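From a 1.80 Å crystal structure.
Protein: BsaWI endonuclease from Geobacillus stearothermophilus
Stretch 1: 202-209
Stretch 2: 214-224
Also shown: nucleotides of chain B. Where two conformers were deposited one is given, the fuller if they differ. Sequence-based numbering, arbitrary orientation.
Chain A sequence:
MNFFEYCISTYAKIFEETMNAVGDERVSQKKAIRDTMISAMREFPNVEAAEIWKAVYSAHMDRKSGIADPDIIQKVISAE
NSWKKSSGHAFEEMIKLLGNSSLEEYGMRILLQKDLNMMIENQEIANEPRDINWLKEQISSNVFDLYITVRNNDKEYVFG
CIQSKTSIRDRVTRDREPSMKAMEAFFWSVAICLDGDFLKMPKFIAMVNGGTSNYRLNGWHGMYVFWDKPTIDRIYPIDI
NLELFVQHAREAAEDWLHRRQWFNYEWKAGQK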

# COMPACT_ATOMS: atom_id res chain seq x y z
N PRO A 202 -19.37 14.96 7.98
CA PRO A 202 -20.21 14.24 8.95
C PRO A 202 -19.91 12.74 9.00
O PRO A 202 -20.04 12.10 10.06
CB PRO A 202 -21.62 14.48 8.42
CG PRO A 202 -21.53 15.79 7.73
CD PRO A 202 -20.16 15.83 7.10
N LYS A 203 -19.51 12.17 7.86
CA LYS A 203 -19.17 10.76 7.82
C LYS A 203 -18.10 10.42 8.86
O LYS A 203 -18.23 9.43 9.58
CB LYS A 203 -18.68 10.35 6.43
CG LYS A 203 -18.17 8.91 6.38
CD LYS A 203 -17.13 8.72 5.30
CE LYS A 203 -16.74 7.25 5.13
NZ LYS A 203 -17.87 6.44 4.61
N PHE A 204 -17.07 11.23 8.94
CA PHE A 204 -15.98 10.88 9.81
C PHE A 204 -16.31 11.10 11.31
O PHE A 204 -15.93 10.29 12.18
CB PHE A 204 -14.74 11.63 9.36
CG PHE A 204 -14.22 11.14 8.00
CD1 PHE A 204 -14.37 11.93 6.85
CD2 PHE A 204 -13.62 9.89 7.88
CE1 PHE A 204 -13.89 11.49 5.63
CE2 PHE A 204 -13.15 9.44 6.65
CZ PHE A 204 -13.29 10.25 5.52
N ILE A 205 -17.09 12.13 11.62
CA ILE A 205 -17.63 12.24 12.98
C ILE A 205 -18.42 10.97 13.35
O ILE A 205 -18.29 10.46 14.47
CB ILE A 205 -18.53 13.49 13.11
CG1 ILE A 205 -17.65 14.75 13.12
CG2 ILE A 205 -19.34 13.47 14.39
CD1 ILE A 205 -18.46 16.03 12.78
N ALA A 206 -19.20 10.45 12.40
CA ALA A 206 -20.03 9.27 12.63
C ALA A 206 -19.17 8.02 12.82
O ALA A 206 -19.48 7.16 13.65
CB ALA A 206 -21.02 9.08 11.46
N MET A 207 -18.08 7.92 12.05
CA MET A 207 -17.14 6.81 12.19
C MET A 207 -16.56 6.73 13.58
O MET A 207 -16.26 5.62 14.05
CB MET A 207 -15.98 6.90 11.20
CG MET A 207 -16.37 6.64 9.79
SD MET A 207 -14.97 6.25 8.72
CE MET A 207 -14.82 4.49 9.02
N VAL A 208 -16.36 7.89 14.23
CA VAL A 208 -15.76 7.89 15.57
C VAL A 208 -16.88 7.65 16.58
O VAL A 208 -16.77 6.78 17.44
CB VAL A 208 -15.01 9.22 15.90
CG1 VAL A 208 -14.56 9.30 17.37
CG2 VAL A 208 -13.85 9.42 14.88
N ASN A 209 -17.94 8.45 16.48
CA ASN A 209 -18.94 8.50 17.55
C ASN A 209 -20.06 7.50 17.40
O ASN A 209 -20.79 7.24 18.38
CB ASN A 209 -19.57 9.91 17.66
CG ASN A 209 -18.60 10.93 18.23
OD1 ASN A 209 -17.70 10.58 19.05
ND2 ASN A 209 -18.77 12.19 17.82
N ASN A 214 -24.97 3.82 8.89
CA ASN A 214 -23.68 3.31 8.41
C ASN A 214 -22.75 2.92 9.55
O ASN A 214 -21.92 2.00 9.45
CB ASN A 214 -23.01 4.36 7.53
CG ASN A 214 -23.88 4.74 6.34
OD1 ASN A 214 -24.50 3.88 5.73
ND2 ASN A 214 -23.95 6.04 6.04
N TYR A 215 -22.86 3.65 10.64
CA TYR A 215 -21.93 3.44 11.75
C TYR A 215 -22.72 3.41 13.01
O TYR A 215 -22.90 4.46 13.62
CB TYR A 215 -20.87 4.54 11.82
CG TYR A 215 -20.07 4.59 10.54
CD1 TYR A 215 -19.12 3.61 10.26
CD2 TYR A 215 -20.30 5.58 9.59
CE1 TYR A 215 -18.40 3.63 9.06
CE2 TYR A 215 -19.60 5.60 8.38
CZ TYR A 215 -18.65 4.62 8.13
OH TYR A 215 -17.95 4.62 6.94
N ARG A 216 -23.22 2.24 13.39
CA ARG A 216 -24.12 2.14 14.54
C ARG A 216 -23.37 2.42 15.86
O ARG A 216 -23.85 3.17 16.70
CB ARG A 216 -24.78 0.78 14.59
CG ARG A 216 -26.13 0.78 15.33
CD ARG A 216 -26.78 -0.62 15.38
NE ARG A 216 -25.95 -1.63 16.05
CZ ARG A 216 -25.92 -1.84 17.37
NH1 ARG A 216 -26.67 -1.09 18.19
NH2 ARG A 216 -25.14 -2.79 17.87
N LEU A 217 -22.19 1.83 16.01
CA LEU A 217 -21.42 2.00 17.26
C LEU A 217 -20.25 2.94 17.06
O LEU A 217 -19.80 3.16 15.93
CB LEU A 217 -20.88 0.67 17.72
CG LEU A 217 -21.93 -0.45 17.83
CD1 LEU A 217 -21.28 -1.70 18.37
CD2 LEU A 217 -23.05 0.03 18.74
N ASN A 218 -19.73 3.47 18.17
CA ASN A 218 -18.49 4.24 18.13
C ASN A 218 -17.29 3.36 17.71
O ASN A 218 -17.27 2.15 17.99
CB ASN A 218 -18.22 4.91 19.49
CG ASN A 218 -18.32 3.92 20.67
OD1 ASN A 218 -19.39 3.37 20.90
ND2 ASN A 218 -17.21 3.69 21.38
N GLY A 219 -16.30 3.95 17.04
CA GLY A 219 -15.20 3.15 16.49
C GLY A 219 -14.01 3.12 17.44
O GLY A 219 -13.10 2.25 17.32
N TRP A 220 -14.03 4.05 18.40
CA TRP A 220 -12.97 4.25 19.42
C TRP A 220 -13.62 4.65 20.73
O TRP A 220 -14.74 5.14 20.71
CB TRP A 220 -11.94 5.36 19.04
CG TRP A 220 -11.07 4.99 17.83
CD1 TRP A 220 -9.80 4.47 17.88
CD2 TRP A 220 -11.40 5.12 16.45
NE1 TRP A 220 -9.35 4.25 16.62
CE2 TRP A 220 -10.30 4.65 15.72
CE3 TRP A 220 -12.54 5.58 15.76
CZ2 TRP A 220 -10.30 4.60 14.32
CZ3 TRP A 220 -12.53 5.54 14.35
CH2 TRP A 220 -11.41 5.07 13.65
N HIS A 221 -12.89 4.51 21.84
CA HIS A 221 -13.31 5.10 23.09
C HIS A 221 -13.16 6.61 23.03
O HIS A 221 -13.94 7.36 23.62
CB HIS A 221 -12.48 4.54 24.28
CG HIS A 221 -12.87 3.14 24.61
ND1 HIS A 221 -11.98 2.09 24.58
CD2 HIS A 221 -14.07 2.60 24.95
CE1 HIS A 221 -12.60 0.97 24.91
NE2 HIS A 221 -13.88 1.25 25.13
N GLY A 222 -12.13 7.03 22.33
CA GLY A 222 -11.83 8.46 22.29
C GLY A 222 -10.87 8.72 21.11
O GLY A 222 -10.03 7.90 20.77
N MET A 223 -11.05 9.90 20.53
CA MET A 223 -10.22 10.37 19.43
C MET A 223 -9.67 11.71 19.92
O MET A 223 -10.45 12.56 20.39
CB MET A 223 -11.08 10.51 18.16
CG MET A 223 -10.43 11.32 17.07
SD MET A 223 -9.12 10.35 16.27
CE MET A 223 -10.08 9.11 15.39
N TYR A 224 -8.34 11.89 19.88
CA TYR A 224 -7.72 13.13 20.41
C TYR A 224 -7.12 13.86 19.25
O TYR A 224 -6.26 13.28 18.59
CB TYR A 224 -6.65 12.79 21.47
CG TYR A 224 -7.35 12.04 22.59
CD1 TYR A 224 -7.56 10.69 22.51
CD2 TYR A 224 -7.88 12.74 23.66
CE1 TYR A 224 -8.28 9.98 23.50
CE2 TYR A 224 -8.58 12.08 24.67
CZ TYR A 224 -8.76 10.69 24.59
OH TYR A 224 -9.53 10.05 25.57
P DC B 3 -17.93 7.57 1.24
OP1 DC B 3 -19.08 6.81 1.76
OP2 DC B 3 -17.12 8.54 2.04
O5' DC B 3 -16.86 6.54 0.64
C5' DC B 3 -17.26 5.50 -0.19
C4' DC B 3 -16.03 4.89 -0.79
O4' DC B 3 -15.61 5.65 -1.99
C3' DC B 3 -14.80 4.89 0.15
O3' DC B 3 -14.10 3.71 -0.01
C2' DC B 3 -13.96 6.04 -0.41
C1' DC B 3 -14.20 5.79 -1.89
N1 DC B 3 -13.74 6.85 -2.77
C2 DC B 3 -13.61 6.56 -4.14
O2 DC B 3 -13.95 5.44 -4.55
N3 DC B 3 -13.14 7.52 -4.96
C4 DC B 3 -12.81 8.73 -4.48
N4 DC B 3 -12.41 9.66 -5.34
C5 DC B 3 -12.93 9.03 -3.07
C6 DC B 3 -13.38 8.06 -2.27

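Residues 202–209 form a helix, and the chain from 214 onward returns along its last turns as an irregular loop before entering a strand at its far end. The two backbones draw closest where the helix finishes: the CA atoms of Val208 and Gly219 lie 4.9 Å apart, those of Asn209 and Asn218 4.3 Å. Such intimacy depends on a missing side chain. A CB on Gly219 would point at the helix and sit 2.7 Å from Met207 O, a clash; without it, Gly219 N donates a hydrogen bond to Val208 O at 2.9 Å, using a carbonyl that the helix leaves free within this stretch. Asn218 braces the loop just beside this bond, its ND2 reaching Trp220 O at 2.9 Å, while its CB packs 3.1 Å from Val208 O.

Tyr215 is the largest bump the loop offers, pointing toward the helix and meeting Lys203, Ala206 and Met207. Met207 lies over one face of its ring, with CG 3.6 Å from the ring centroid in a CH-pi contact; the sulfur sits obliquely at 4.7 Å from SD to that centroid. Ala206, whose CB points toward the loop, touches the ring too, its CB 4.0 Å from Tyr215 CD2. At the ring's edge Lys203, t for its first three chi angles and p at the last, brings NZ to Tyr215 OH, a 3.0 Å hydrogen bond, and the same NZ makes a weak one, 3.1 Å, to OP1 of DC3 of chain B, so the amine also touches the nucleic acid, as befits an endonuclease.

Val208 meets the loop beyond the glycine. Although its CB points away from the loop, its methyls still meet side chains that follow the glycine: CG2 lies 4.1 Å from Trp220 CZ3, and CG1 3.8 Å from Met223 CB. The edge of the Trp220 ring faces the helix backbone, with Trp220 CE3 4.0 Å from Val208 CA. The lesson is local: Gly219 has no CB to clash with Met207 O, and where the CA atoms of Met207 and Tyr215 stand 5.9 Å apart, the Tyr215 ring occupies the space.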